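F5/8 type C domain protein (Clostridium perfringens, PDB 7JRM) probably binds carbohydrates on mucin glycoproteins through a calcium-containing CBM51 module, as part of the modular O-glycopeptidase ZmpB. Local coordinates at residues A[94-99]-A[128-133]; A[115-120]-A[184-189]; A[151-156]-A[215-220]; A[157-162]-A[211-216]; A[164-169]-A[176-181]. All blocks are in the same frame, centred on the assembly; numbering follows the deposited sequence.

Interaction 1: residues A[94-99]-A[128-133]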
# COMPACT_ATOMS: atom_id res chain seq x y z
N ALA A 94 13.16 32.05 31.10
CA ALA A 94 11.80 32.53 30.92
C ALA A 94 11.55 33.71 31.85
O ALA A 94 11.75 33.61 33.06
CB ALA A 94 10.78 31.42 31.19
N THR A 95 11.11 34.83 31.27
CA THR A 95 10.65 35.98 32.03
C THR A 95 9.17 36.20 31.75
O THR A 95 8.65 35.80 30.70
CB THR A 95 11.44 37.25 31.67
OG1 THR A 95 11.12 37.65 30.33
CG2 THR A 95 12.94 36.99 31.76
N ILE A 96 8.49 36.82 32.70
CA ILE A 96 7.05 37.03 32.60
C ILE A 96 6.68 38.24 33.45
O ILE A 96 7.18 38.42 34.56
CB ILE A 96 6.28 35.76 33.04
CG1 ILE A 96 4.77 35.99 32.97
CG2 ILE A 96 6.70 35.31 34.43
CD1 ILE A 96 3.96 34.71 32.93
N GLY A 97 5.81 39.09 32.90
CA GLY A 97 5.46 40.33 33.58
C GLY A 97 4.58 40.12 34.80
O GLY A 97 4.66 40.90 35.76
N SER A 98 3.75 39.09 34.80
CA SER A 98 2.85 38.82 35.91
C SER A 98 2.53 37.33 35.94
O SER A 98 2.29 36.72 34.89
CB SER A 98 1.56 39.64 35.80
OG SER A 98 0.77 39.50 36.97
N GLY A 99 2.52 36.76 37.14
CA GLY A 99 2.29 35.33 37.27
C GLY A 99 3.54 34.53 36.95
O GLY A 99 4.67 34.98 37.11
N ILE A 128 2.21 27.25 25.39
CA ILE A 128 2.87 27.98 26.47
C ILE A 128 2.01 29.18 26.82
O ILE A 128 1.75 30.03 25.96
CB ILE A 128 4.29 28.43 26.07
CG1 ILE A 128 5.15 27.22 25.70
CG2 ILE A 128 4.93 29.22 27.20
CD1 ILE A 128 5.43 26.30 26.87
N GLY A 129 1.57 29.25 28.08
CA GLY A 129 0.81 30.38 28.56
C GLY A 129 1.70 31.32 29.35
O GLY A 129 2.32 30.93 30.34
N THR A 130 1.78 32.57 28.89
CA THR A 130 2.67 33.55 29.49
C THR A 130 1.92 34.87 29.63
O THR A 130 0.70 34.95 29.46
CB THR A 130 3.96 33.69 28.67
OG1 THR A 130 4.92 34.46 29.40
CG2 THR A 130 3.69 34.36 27.33
N HIS A 131 2.68 35.93 29.93
CA HIS A 131 2.10 37.24 30.23
C HIS A 131 3.15 38.30 29.92
O HIS A 131 4.30 38.18 30.36
CB HIS A 131 1.68 37.30 31.71
CG HIS A 131 0.78 38.45 32.04
ND1 HIS A 131 1.15 39.76 31.88
CD2 HIS A 131 -0.48 38.47 32.54
CE1 HIS A 131 0.16 40.55 32.26
NE2 HIS A 131 -0.84 39.79 32.66
N SER A 132 2.75 39.32 29.17
CA SER A 132 3.67 40.41 28.86
C SER A 132 4.03 41.16 30.13
O SER A 132 3.23 41.27 31.06
CB SER A 132 3.03 41.37 27.84
OG SER A 132 2.34 42.42 28.50
N TYR A 133 5.27 41.66 30.19
CA TYR A 133 6.29 41.44 29.18
C TYR A 133 6.97 40.09 29.42
O TYR A 133 7.24 39.74 30.57
CB TYR A 133 7.32 42.58 29.19
CG TYR A 133 8.41 42.47 28.15
CD1 TYR A 133 9.64 41.90 28.45
CD2 TYR A 133 8.21 42.96 26.86
CE1 TYR A 133 10.63 41.81 27.49
CE2 TYR A 133 9.20 42.87 25.90
CZ TYR A 133 10.41 42.30 26.22
OH TYR A 133 11.40 42.21 25.27

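Interaction 2: residues A[115-120]-A[184-189]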
# COMPACT_ATOMS: atom_id res chain seq x y z
N LEU A 115 -9.14 32.81 20.06
CA LEU A 115 -10.31 33.14 19.26
C LEU A 115 -10.06 32.77 17.80
O LEU A 115 -8.99 33.03 17.25
CB LEU A 115 -10.65 34.63 19.37
CG LEU A 115 -11.92 35.10 18.68
CD1 LEU A 115 -13.15 34.64 19.44
CD2 LEU A 115 -11.92 36.62 18.52
N ASN A 116 -11.07 32.16 17.18
CA ASN A 116 -11.00 31.78 15.78
C ASN A 116 -11.55 32.89 14.89
O ASN A 116 -12.09 33.90 15.37
CB ASN A 116 -11.77 30.48 15.54
CG ASN A 116 -11.04 29.26 16.08
OD1 ASN A 116 -9.82 29.17 15.99
ND2 ASN A 116 -11.80 28.33 16.64
N GLU A 117 -11.40 32.71 13.58
CA GLU A 117 -11.88 33.71 12.63
C GLU A 117 -13.40 33.83 12.65
O GLU A 117 -13.93 34.92 12.44
CB GLU A 117 -11.40 33.37 11.22
CG GLU A 117 -11.30 34.58 10.30
CD GLU A 117 -10.23 35.56 10.74
OE1 GLU A 117 -9.14 35.11 11.15
OE2 GLU A 117 -10.49 36.78 10.67
N ASP A 118 -14.11 32.73 12.91
CA ASP A 118 -15.56 32.73 12.97
C ASP A 118 -16.09 33.04 14.37
O ASP A 118 -17.24 32.70 14.68
CB ASP A 118 -16.12 31.40 12.48
CG ASP A 118 -15.61 30.21 13.28
OD1 ASP A 118 -14.75 30.41 14.16
OD2 ASP A 118 -16.07 29.08 13.02
N ASN A 119 -15.27 33.66 15.22
CA ASN A 119 -15.58 34.07 16.59
C ASN A 119 -15.77 32.90 17.55
O ASN A 119 -16.08 33.14 18.73
CB ASN A 119 -16.82 34.98 16.66
CG ASN A 119 -16.47 36.42 16.97
OD1 ASN A 119 -15.40 36.90 16.60
ND2 ASN A 119 -17.37 37.11 17.65
N SER A 120 -15.59 31.66 17.10
CA SER A 120 -15.60 30.55 18.03
C SER A 120 -14.26 30.48 18.77
O SER A 120 -13.26 31.08 18.35
CB SER A 120 -15.87 29.23 17.30
OG SER A 120 -14.83 28.92 16.39
N ASP A 184 -10.55 40.74 20.70
CA ASP A 184 -11.34 40.25 19.59
C ASP A 184 -10.51 39.99 18.33
O ASP A 184 -11.09 39.80 17.26
CB ASP A 184 -12.48 41.22 19.28
CG ASP A 184 -11.99 42.61 18.93
OD1 ASP A 184 -10.83 42.94 19.24
OD2 ASP A 184 -12.78 43.38 18.34
N THR A 185 -9.19 39.99 18.44
CA THR A 185 -8.35 39.67 17.29
C THR A 185 -8.24 38.16 17.14
O THR A 185 -7.76 37.49 18.06
CB THR A 185 -6.96 40.28 17.45
OG1 THR A 185 -7.07 41.68 17.72
CG2 THR A 185 -6.14 40.08 16.18
N PRO A 186 -8.68 37.58 16.01
CA PRO A 186 -8.55 36.13 15.83
C PRO A 186 -7.09 35.69 15.87
O PRO A 186 -6.18 36.46 15.56
CB PRO A 186 -9.17 35.89 14.45
CG PRO A 186 -10.07 37.06 14.23
CD PRO A 186 -9.40 38.22 14.90
N LYS A 187 -6.89 34.43 16.26
CA LYS A 187 -5.54 33.91 16.44
C LYS A 187 -4.74 33.99 15.14
O LYS A 187 -5.28 33.80 14.05
CB LYS A 187 -5.60 32.47 16.94
CG LYS A 187 -6.21 31.48 15.96
CD LYS A 187 -6.22 30.07 16.53
CE LYS A 187 -6.46 29.03 15.45
NZ LYS A 187 -7.65 29.37 14.60
N LYS A 188 -3.45 34.28 15.28
CA LYS A 188 -2.55 34.40 14.14
C LYS A 188 -1.51 33.29 14.19
O LYS A 188 -1.12 32.82 15.26
CB LYS A 188 -1.85 35.77 14.14
CG LYS A 188 -2.75 36.93 13.74
CD LYS A 188 -2.03 38.26 13.89
CE LYS A 188 -2.97 39.43 13.69
NZ LYS A 188 -3.60 39.43 12.34
N ARG A 189 -1.05 32.88 13.01
CA ARG A 189 -0.07 31.81 12.87
C ARG A 189 1.29 32.40 12.53
O ARG A 189 1.39 33.35 11.74
CB ARG A 189 -0.49 30.81 11.79
CG ARG A 189 0.34 29.55 11.76
CD ARG A 189 -0.23 28.53 10.78
NE ARG A 189 0.48 27.26 10.82
CZ ARG A 189 0.43 26.34 9.86
NH1 ARG A 189 -0.29 26.56 8.77
NH2 ARG A 189 1.11 25.21 9.98
O HOH W 1 -13.57 39.36 15.99

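Interaction 3: residues A[151-156]-A[215-220]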
# COMPACT_ATOMS: atom_id res chain seq x y z
N GLY A 151 -2.15 34.66 20.34
CA GLY A 151 -3.34 35.45 20.58
C GLY A 151 -3.52 35.72 22.05
O GLY A 151 -2.76 35.23 22.90
N ILE A 152 -4.53 36.53 22.34
CA ILE A 152 -4.90 36.85 23.71
C ILE A 152 -5.71 35.69 24.28
O ILE A 152 -6.68 35.23 23.66
CB ILE A 152 -5.68 38.17 23.78
CG1 ILE A 152 -4.80 39.34 23.34
CG2 ILE A 152 -6.23 38.40 25.18
CD1 ILE A 152 -3.89 39.86 24.43
N ASP A 153 -5.32 35.22 25.47
CA ASP A 153 -6.05 34.13 26.11
C ASP A 153 -7.48 34.55 26.42
O ASP A 153 -7.73 35.71 26.78
CB ASP A 153 -5.33 33.68 27.38
CG ASP A 153 -5.95 32.45 28.00
OD1 ASP A 153 -5.81 31.35 27.43
OD2 ASP A 153 -6.58 32.57 29.07
N ARG A 154 -8.41 33.61 26.29
CA ARG A 154 -9.83 33.92 26.43
C ARG A 154 -10.25 34.18 27.87
O ARG A 154 -11.38 34.62 28.09
CB ARG A 154 -10.67 32.78 25.84
CG ARG A 154 -10.59 32.67 24.33
CD ARG A 154 -10.67 34.03 23.66
NE ARG A 154 -12.00 34.63 23.79
CZ ARG A 154 -12.36 35.77 23.21
NH1 ARG A 154 -13.59 36.24 23.39
NH2 ARG A 154 -11.49 36.44 22.46
N HIS A 155 -9.37 33.92 28.85
CA HIS A 155 -9.73 34.17 30.24
C HIS A 155 -9.93 35.65 30.54
O HIS A 155 -10.63 35.99 31.50
CB HIS A 155 -8.65 33.59 31.17
CG HIS A 155 -8.86 33.91 32.61
ND1 HIS A 155 -9.68 33.16 33.43
CD2 HIS A 155 -8.35 34.89 33.40
CE1 HIS A 155 -9.67 33.67 34.65
NE2 HIS A 155 -8.87 34.71 34.66
N VAL A 156 -9.36 36.54 29.73
CA VAL A 156 -9.48 37.97 29.95
C VAL A 156 -10.39 38.58 28.89
O VAL A 156 -10.21 39.74 28.50
CB VAL A 156 -8.09 38.65 29.94
CG1 VAL A 156 -7.28 38.21 31.15
CG2 VAL A 156 -7.35 38.33 28.65
N HIS A 215 -2.75 38.47 29.05
CA HIS A 215 -2.63 37.02 29.01
C HIS A 215 -2.41 36.58 27.57
O HIS A 215 -3.29 36.78 26.72
CB HIS A 215 -3.87 36.36 29.60
CG HIS A 215 -4.07 36.61 31.06
ND1 HIS A 215 -4.84 35.79 31.86
CD2 HIS A 215 -3.60 37.59 31.87
CE1 HIS A 215 -4.83 36.25 33.10
NE2 HIS A 215 -4.09 37.35 33.13
N ALA A 216 -1.25 36.01 27.29
CA ALA A 216 -0.87 35.63 25.93
C ALA A 216 -0.49 34.16 25.88
O ALA A 216 0.11 33.63 26.82
CB ALA A 216 0.29 36.49 25.43
N ASP A 217 -0.84 33.51 24.77
CA ASP A 217 -0.57 32.09 24.58
C ASP A 217 0.28 31.87 23.33
O ASP A 217 0.01 32.46 22.28
CB ASP A 217 -1.86 31.28 24.44
CG ASP A 217 -2.75 31.38 25.65
OD1 ASP A 217 -2.22 31.51 26.78
OD2 ASP A 217 -3.98 31.31 25.48
N TRP A 218 1.29 31.02 23.46
CA TRP A 218 1.96 30.42 22.31
C TRP A 218 1.30 29.05 22.10
O TRP A 218 1.79 28.02 22.56
CB TRP A 218 3.46 30.30 22.54
CG TRP A 218 4.14 31.61 22.81
CD1 TRP A 218 4.33 32.19 24.03
CD2 TRP A 218 4.71 32.51 21.85
NE1 TRP A 218 4.99 33.39 23.89
CE2 TRP A 218 5.23 33.61 22.56
CE3 TRP A 218 4.83 32.48 20.46
CZ2 TRP A 218 5.86 34.67 21.92
CZ3 TRP A 218 5.46 33.54 19.82
CH2 TRP A 218 5.97 34.62 20.55
N ALA A 219 0.17 29.07 21.41
CA ALA A 219 -0.67 27.88 21.29
C ALA A 219 -0.11 26.92 20.25
O ALA A 219 0.21 27.33 19.12
CB ALA A 219 -2.10 28.27 20.93
N ASP A 220 0.01 25.64 20.62
CA ASP A 220 0.52 24.59 19.74
C ASP A 220 1.93 24.90 19.24
O ASP A 220 2.32 24.45 18.17
CB ASP A 220 -0.43 24.34 18.57
CG ASP A 220 -0.52 22.88 18.19
OD1 ASP A 220 -1.01 22.08 19.02
OD2 ASP A 220 -0.12 22.53 17.06
O HOH W 2 -5.21 33.13 31.21

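Interaction 4: residues A[157-162]-A[211-216]. With CA (calcium ion), chain B.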
# COMPACT_ATOMS: atom_id res chain seq x y z
N ALA A 157 -11.38 37.81 28.43
CA ALA A 157 -12.30 38.29 27.41
C ALA A 157 -13.17 39.44 27.89
O ALA A 157 -13.81 40.09 27.06
CB ALA A 157 -13.19 37.14 26.93
N ASP A 158 -13.22 39.71 29.20
CA ASP A 158 -14.02 40.79 29.75
C ASP A 158 -13.18 41.96 30.26
O ASP A 158 -13.72 42.86 30.91
CB ASP A 158 -14.91 40.26 30.88
CG ASP A 158 -14.13 39.43 31.90
OD1 ASP A 158 -14.76 38.66 32.65
OD2 ASP A 158 -12.88 39.56 31.95
N LYS A 159 -11.88 41.97 29.97
CA LYS A 159 -10.96 42.94 30.54
C LYS A 159 -10.75 44.17 29.66
O LYS A 159 -10.04 45.09 30.07
CB LYS A 159 -9.62 42.28 30.84
CG LYS A 159 -9.68 41.25 31.96
CD LYS A 159 -10.40 41.79 33.18
CE LYS A 159 -10.39 40.79 34.32
NZ LYS A 159 -10.82 41.41 35.60
N LYS A 160 -11.32 44.18 28.45
CA LYS A 160 -11.33 45.35 27.56
C LYS A 160 -9.95 45.74 27.05
O LYS A 160 -9.75 45.86 25.83
CB LYS A 160 -11.96 46.55 28.26
CG LYS A 160 -13.44 46.39 28.59
CD LYS A 160 -13.98 47.63 29.29
CE LYS A 160 -15.45 47.48 29.63
NZ LYS A 160 -15.73 46.24 30.41
N VAL A 161 -8.98 45.94 27.95
CA VAL A 161 -7.74 46.62 27.60
C VAL A 161 -6.62 45.66 27.18
O VAL A 161 -5.50 46.12 26.92
CB VAL A 161 -7.24 47.48 28.77
CG1 VAL A 161 -8.27 48.53 29.14
CG2 VAL A 161 -6.91 46.61 29.97
N SER A 162 -6.89 44.36 27.10
CA SER A 162 -5.84 43.41 26.76
C SER A 162 -5.28 43.68 25.36
O SER A 162 -6.04 43.85 24.40
CB SER A 162 -6.38 41.98 26.84
OG SER A 162 -6.51 41.57 28.19
N ASN A 211 1.04 46.30 30.57
CA ASN A 211 0.84 44.86 30.55
C ASN A 211 -0.48 44.44 31.19
O ASN A 211 -0.65 43.26 31.53
CB ASN A 211 2.01 44.16 31.25
CG ASN A 211 2.06 44.43 32.74
OD1 ASN A 211 1.40 45.34 33.24
ND2 ASN A 211 2.86 43.64 33.46
N ASN A 212 -1.41 45.37 31.36
CA ASN A 212 -2.64 45.08 32.09
C ASN A 212 -3.47 44.01 31.39
O ASN A 212 -3.88 44.20 30.24
CB ASN A 212 -3.46 46.36 32.26
CG ASN A 212 -4.46 46.27 33.40
OD1 ASN A 212 -4.25 45.52 34.35
ND2 ASN A 212 -5.54 47.02 33.30
N TRP A 213 -3.69 42.90 32.08
CA TRP A 213 -4.51 41.79 31.58
C TRP A 213 -3.96 41.23 30.27
O TRP A 213 -4.72 40.79 29.41
CB TRP A 213 -5.97 42.20 31.43
CG TRP A 213 -6.58 42.68 32.71
CD1 TRP A 213 -7.07 43.93 32.96
CD2 TRP A 213 -6.77 41.93 33.91
NE1 TRP A 213 -7.55 44.00 34.25
CE2 TRP A 213 -7.38 42.78 34.85
CE3 TRP A 213 -6.48 40.61 34.28
CZ2 TRP A 213 -7.70 42.36 36.14
CZ3 TRP A 213 -6.80 40.19 35.56
CH2 TRP A 213 -7.41 41.07 36.47
N ASP A 214 -2.64 41.23 30.12
CA ASP A 214 -1.99 40.76 28.90
C ASP A 214 -1.69 39.26 28.98
O ASP A 214 -0.54 38.83 28.97
CB ASP A 214 -0.73 41.57 28.63
CG ASP A 214 -1.01 42.89 27.94
OD1 ASP A 214 -2.20 43.17 27.65
OD2 ASP A 214 -0.05 43.64 27.69
N HIS A 215 -2.75 38.47 29.05
CA HIS A 215 -2.63 37.02 29.01
C HIS A 215 -2.41 36.58 27.57
O HIS A 215 -3.29 36.78 26.72
CB HIS A 215 -3.87 36.36 29.60
CG HIS A 215 -4.07 36.61 31.06
ND1 HIS A 215 -4.84 35.79 31.86
CD2 HIS A 215 -3.60 37.59 31.87
CE1 HIS A 215 -4.83 36.25 33.10
NE2 HIS A 215 -4.09 37.35 33.13
N ALA A 216 -1.25 36.01 27.29
CA ALA A 216 -0.87 35.63 25.93
C ALA A 216 -0.49 34.16 25.88
O ALA A 216 0.11 33.63 26.82
CB ALA A 216 0.29 36.49 25.43
CA CA B . -1.12 45.65 26.77
O HOH W 3 -2.93 46.02 28.32

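Interaction 5: residues A[164-169]-A[176-181]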
# COMPACT_ATOMS: atom_id res chain seq x y z
N VAL A 164 -1.31 42.83 23.14
CA VAL A 164 0.08 42.39 23.11
C VAL A 164 0.57 42.40 21.66
O VAL A 164 -0.18 42.65 20.72
CB VAL A 164 0.27 40.99 23.72
CG1 VAL A 164 -0.06 41.00 25.20
CG2 VAL A 164 -0.57 39.97 22.98
N LYS A 165 1.87 42.13 21.50
CA LYS A 165 2.47 41.90 20.20
C LYS A 165 3.46 40.76 20.34
O LYS A 165 4.32 40.79 21.22
CB LYS A 165 3.17 43.15 19.66
CG LYS A 165 3.72 42.98 18.25
CD LYS A 165 4.68 44.10 17.88
CE LYS A 165 4.11 45.46 18.24
NZ LYS A 165 5.16 46.35 18.81
N PHE A 166 3.33 39.75 19.48
CA PHE A 166 4.21 38.59 19.52
C PHE A 166 5.38 38.80 18.56
O PHE A 166 5.20 39.26 17.43
CB PHE A 166 3.45 37.32 19.14
CG PHE A 166 2.35 36.98 20.10
CD1 PHE A 166 1.10 37.55 19.96
CD2 PHE A 166 2.56 36.08 21.13
CE1 PHE A 166 0.08 37.23 20.84
CE2 PHE A 166 1.55 35.76 22.01
CZ PHE A 166 0.30 36.34 21.86
N LYS A 167 6.58 38.46 19.04
CA LYS A 167 7.79 38.57 18.24
C LYS A 167 8.62 37.31 18.43
O LYS A 167 8.65 36.72 19.52
CB LYS A 167 8.62 39.80 18.63
CG LYS A 167 7.86 41.11 18.55
CD LYS A 167 8.73 42.29 18.97
CE LYS A 167 7.89 43.44 19.49
NZ LYS A 167 8.72 44.54 20.05
N VAL A 168 9.29 36.89 17.36
CA VAL A 168 10.12 35.69 17.37
C VAL A 168 11.52 36.08 16.92
O VAL A 168 11.71 36.58 15.80
CB VAL A 168 9.55 34.59 16.47
CG1 VAL A 168 10.55 33.45 16.31
CG2 VAL A 168 8.24 34.07 17.04
N TYR A 169 12.51 35.86 17.79
CA TYR A 169 13.90 36.14 17.49
C TYR A 169 14.65 34.83 17.30
O TYR A 169 14.45 33.87 18.05
CB TYR A 169 14.55 36.95 18.62
CG TYR A 169 14.00 38.35 18.77
CD1 TYR A 169 14.66 39.44 18.22
CD2 TYR A 169 12.81 38.58 19.45
CE1 TYR A 169 14.16 40.72 18.35
CE2 TYR A 169 12.30 39.86 19.58
CZ TYR A 169 12.98 40.93 19.04
OH TYR A 169 12.48 42.20 19.17
N ALA A 176 10.07 37.32 12.76
CA ALA A 176 8.64 37.44 12.51
C ALA A 176 7.98 38.16 13.68
O ALA A 176 8.49 38.16 14.80
CB ALA A 176 7.99 36.06 12.30
N GLU A 177 6.84 38.77 13.39
CA GLU A 177 6.07 39.47 14.41
C GLU A 177 4.66 39.69 13.90
O GLU A 177 4.40 39.67 12.69
CB GLU A 177 6.72 40.81 14.79
CG GLU A 177 6.53 41.90 13.75
CD GLU A 177 7.23 43.19 14.14
OE1 GLU A 177 7.63 43.33 15.31
OE2 GLU A 177 7.39 44.07 13.26
N THR A 178 3.74 39.88 14.84
CA THR A 178 2.35 40.18 14.53
C THR A 178 2.09 41.67 14.73
O THR A 178 2.95 42.42 15.18
CB THR A 178 1.41 39.34 15.40
OG1 THR A 178 1.47 39.81 16.76
CG2 THR A 178 1.79 37.87 15.36
N ASP A 179 0.88 42.09 14.38
CA ASP A 179 0.42 43.42 14.75
C ASP A 179 0.03 43.42 16.23
O ASP A 179 0.20 42.43 16.95
CB ASP A 179 -0.76 43.84 13.88
CG ASP A 179 -0.50 43.62 12.40
OD1 ASP A 179 0.64 43.86 11.95
OD2 ASP A 179 -1.44 43.19 11.69
N VAL A 180 -0.50 44.55 16.70
CA VAL A 180 -1.04 44.60 18.05
C VAL A 180 -2.31 43.77 18.10
O VAL A 180 -3.29 44.07 17.40
CB VAL A 180 -1.29 46.05 18.49
CG1 VAL A 180 -2.22 46.08 19.69
CG2 VAL A 180 0.03 46.74 18.81
N MET A 181 -2.30 42.72 18.92
CA MET A 181 -3.43 41.80 19.02
C MET A 181 -4.26 42.15 20.24
O MET A 181 -3.72 42.32 21.34
CB MET A 181 -2.94 40.36 19.09
CG MET A 181 -2.57 39.77 17.74
SD MET A 181 -2.17 38.02 17.82
CE MET A 181 -3.79 37.30 17.54

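Interaction 1: residues A[94-99]-A[128-133]
Thr95 O and Thr130 OG1 stand 4.2 Å apart without bonding each other; Ser134 OG hydrogen-bonds to both and links them. Next along the chain, Ile96 lays its side chain across His131 at about a right angle. Its CG1, anti to the backbone N (chi1 179°), comes 3.6 Å from His131 CB, while CD1 rests 3.5 Å from His131 N. Gly97 makes the direct backbone bond: its N donates to His131 O over 3.1 Å, nearly straight at the hydrogen, although the donor sits above the carbonyl plane. Gly97 CA also points a C-H at Ser132 O, just before the cis peptide that joins Ser132 to Tyr133. Ser98 CB then lies over one face of the imidazole, 3.8 Å from the ring centroid of His131 and only 3° off the normal, a CH-pi contact. The ring is fixed in rotation by His131 ND1, which donates to Ser132 O at 2.7 Å with the acceptor exactly in the ring plane.

Strand 93-95 belongs to the five-stranded sheet and strand 127-131 to the six-stranded one, which places the contact at the border of the two sheets of the module. With ND1 committed as a donor, the imidazole has a defined orientation, whereas Ser98 O and His131 N are buried here with no partner in the model, which probably carries an energetic cost.

Interaction 2: residues A[115-120]-A[184-189]
Asp184 meets the other segment through its carbonyl, with Leu115 CD2 packed 3.5 Å from Asp184 O. One water donates both to that same oxygen and to Asn119 OD1, bridging the segments. Pro186 follows, and its ring carbons are crossed by the Glu117 carboxylate, OE1 lying 3.4 Å from Pro186 CB. Lys187 carries the polar grip. Its backbone N donates to Leu115 O over 2.7 Å, nearly along the C=O axis (161° at the oxygen). Its CG takes the crowded position between backbone N and carbonyl carbon (chi1 65°), and the chain then runs side by side with Asn116 until NZ donates to Asn116 OD1 at 2.6 Å. The other end of that amide is held too: Asn116 ND2 donates to Ser120 OG at 3.1 Å, close to the amide plane, and also bonds Glu122. Asn116 itself opens a type I turn that runs to Asn119, with Asn119 N donating to Asn116 O.

The contact joins the turn linking strands 112-115 and 121-124 to the connection between strands 173-182 and 188-193. Lys187 also makes a cation-pi contact with Trp149, and Lys188 bonds Val150 through the backbone, both on strand 145-152.

Interaction 3: residues A[151-156]-A[215-220]
Ile152 and Ala216 form an antiparallel non-hydrogen-bonded pair, CA atoms 4.8 Å apart, where strands 145-152 and 215-224 run together in the six-stranded sheet of the module's beta-sandwich. Backbone bonds frame the pair: Asp217 N donates to Gly151 O, and beyond it Asp153 N donates to His215 O over 2.8 Å. The strand on the 151-152 side is only weakly bonded, and side chains supply much of the remaining contact.

His215 is the main one. Val156 CG1 sits over the centre of its imidazole, 3.5 Å from the centroid and 9° off the normal, a CH-pi contact. The ring of His155 lies rim to rim with it, the planes almost parallel, and neither ring covers the other. On the same segments two carboxylates come together: Asp153 OD1 is 2.7 Å from Asp217 OD2, their planes 76° apart. Such proximity may raise the pKa of one of them. Asp153 CG, anti to its backbone N (chi1 -173°), is thereby set 3.4 Å from Asp217 OD2.

Further out, a water is shared by Asp153 and His215, donating to Asp153 OD2 at 2.6 Å and lying 2.8 Å from His215 ND1. His131 meets the His215 ring with its plane inclined to it, and Arg113 N reaches Asp153 OD1 in a weak bond. Asp153 is steadied by an Asx turn: His155 N donates to Asp153 OD2 over 3.1 Å, approaching from well above the carboxylate plane.

Interaction 4: residues A[157-162]-A[211-216]
Lys159 lies over one face of the Trp213 indole, and its methylenes follow the ring system outward. CB lies above the indole's attachment point, just outside the ring, and CG above the CG-CD2 bond, with Lys159 CG 3.5 Å from Trp213 CG. The bend at chi2 (-49°) turns CD over the indole, 3.6 Å from Trp213 CE2. CE then stands 3.5 Å from the centroid of the six-membered ring, almost on its normal, as a CH-pi contact. The ammonium goes slightly further toward the rim: Lys159 NZ is 3.8 Å from that centroid and 30° off the normal, a cation-pi interaction combined with the apolar cover of the chain.

Apolar contact continues at the edge of the same ring. Val161 CG2 approaches Trp213 CD1 near the ring plane at 4.0 Å, and it also touches the amide nitrogen ND2 of Asn212.

Trp213 occupies a type II turn from Asn211 to Asp214, closed by Asp214 N donating to Asn211 O. The turn belongs to the calcium-binding loop ahead of strand 215-224, and through the lysine-indole contact the 157-162 connection lies against this loop.

Metal coordination forms the last group. Asp214 grips the calcium ion with both carboxylate oxygens, unevenly, OD2 at 2.5 Å and OD1 at 2.8 Å. Ser163, Val206, Asp208 and Gly210 contribute further ligands, and Ser132 OG hydrogen-bonds to Asp214 OD2. A water bound to the calcium at 2.4 Å lies within hydrogen-bonding distance of both Val161 O and Asn212 O, so the ion's shell touches both segments.

Interaction 5: residues A[164-169]-A[176-181]
Val164 and Met181 form an antiparallel hydrogen-bonded pair, as do Val168 and Ala176, but the register shifts by one between them, giving two ladders whose segments run 167° apart. At the first pair, Met181 N donates to Val164 O at 2.8 Å and Val164 N returns the bond to Met181 O. At the second, Val168 N donates to Ala176 O.

Thr178 works where the ladders are out of step. Its backbone N donates to Phe166 O over 3.0 Å, while its hydroxyl substitutes for a backbone acceptor: Phe166 N donates to Thr178 OG1 at 3.3 Å. A chi1 of 70° places OG1 between its own backbone N and carbonyl carbon, where it reaches Phe166 N and also donates to Asp179 O at 2.9 Å, in the carbonyl plane and on a lone pair. The hydroxyl thus accepts one hydrogen bond from across the hairpin and donates one within its own segment.

These segments are the two arms of the beta hairpin 163-170 and 173-182, at the outer side of the five-stranded sheet. Val164, Val168, Ala176 and Met181 point to one face, toward strands of the other sheet. There Met181 SD comes 3.8 Å from Phe166 CE1, a Met-aromatic contact that meets the ring obliquely, and Phe166 also packs edge-to-face with Trp218.

Lys167 and Glu177 occupy the opposite face and lie side by side, Lys167 CG 3.9 Å from Glu177 OE1. Their charged ends do not touch, and Lys167 NZ instead forms a salt bridge with Asp205. Nearby, Lys165 CG packs 3.2 Å from Thr178 O.

All five contacts belong to the NPCBM/NEW2 module, and interactions 1, 3 and 4 meet around strand 215-224. Interactions 3 and 4 share His215 and Ala216, with centres 10 Å apart. Interaction 1 joins them through a probable bond of Thr130 N to Ala216 O at 2.9 Å, and it reaches the calcium site through Ser132 OG, 2.8 Å from Asp214 OD2. Interaction 5 packs against that site, Val164 CG1 lying 3.5 Å from Asp214 CG; its Phe166 also packs on Ala216. Interaction 2 touches interaction 3, through Leu115 CB and Arg154 NH2, and interaction 5, through Met181 CE, 3.2 Å from Pro186 O, but not interactions 1 or 4; its centre is about 15 Å from that of interaction 4.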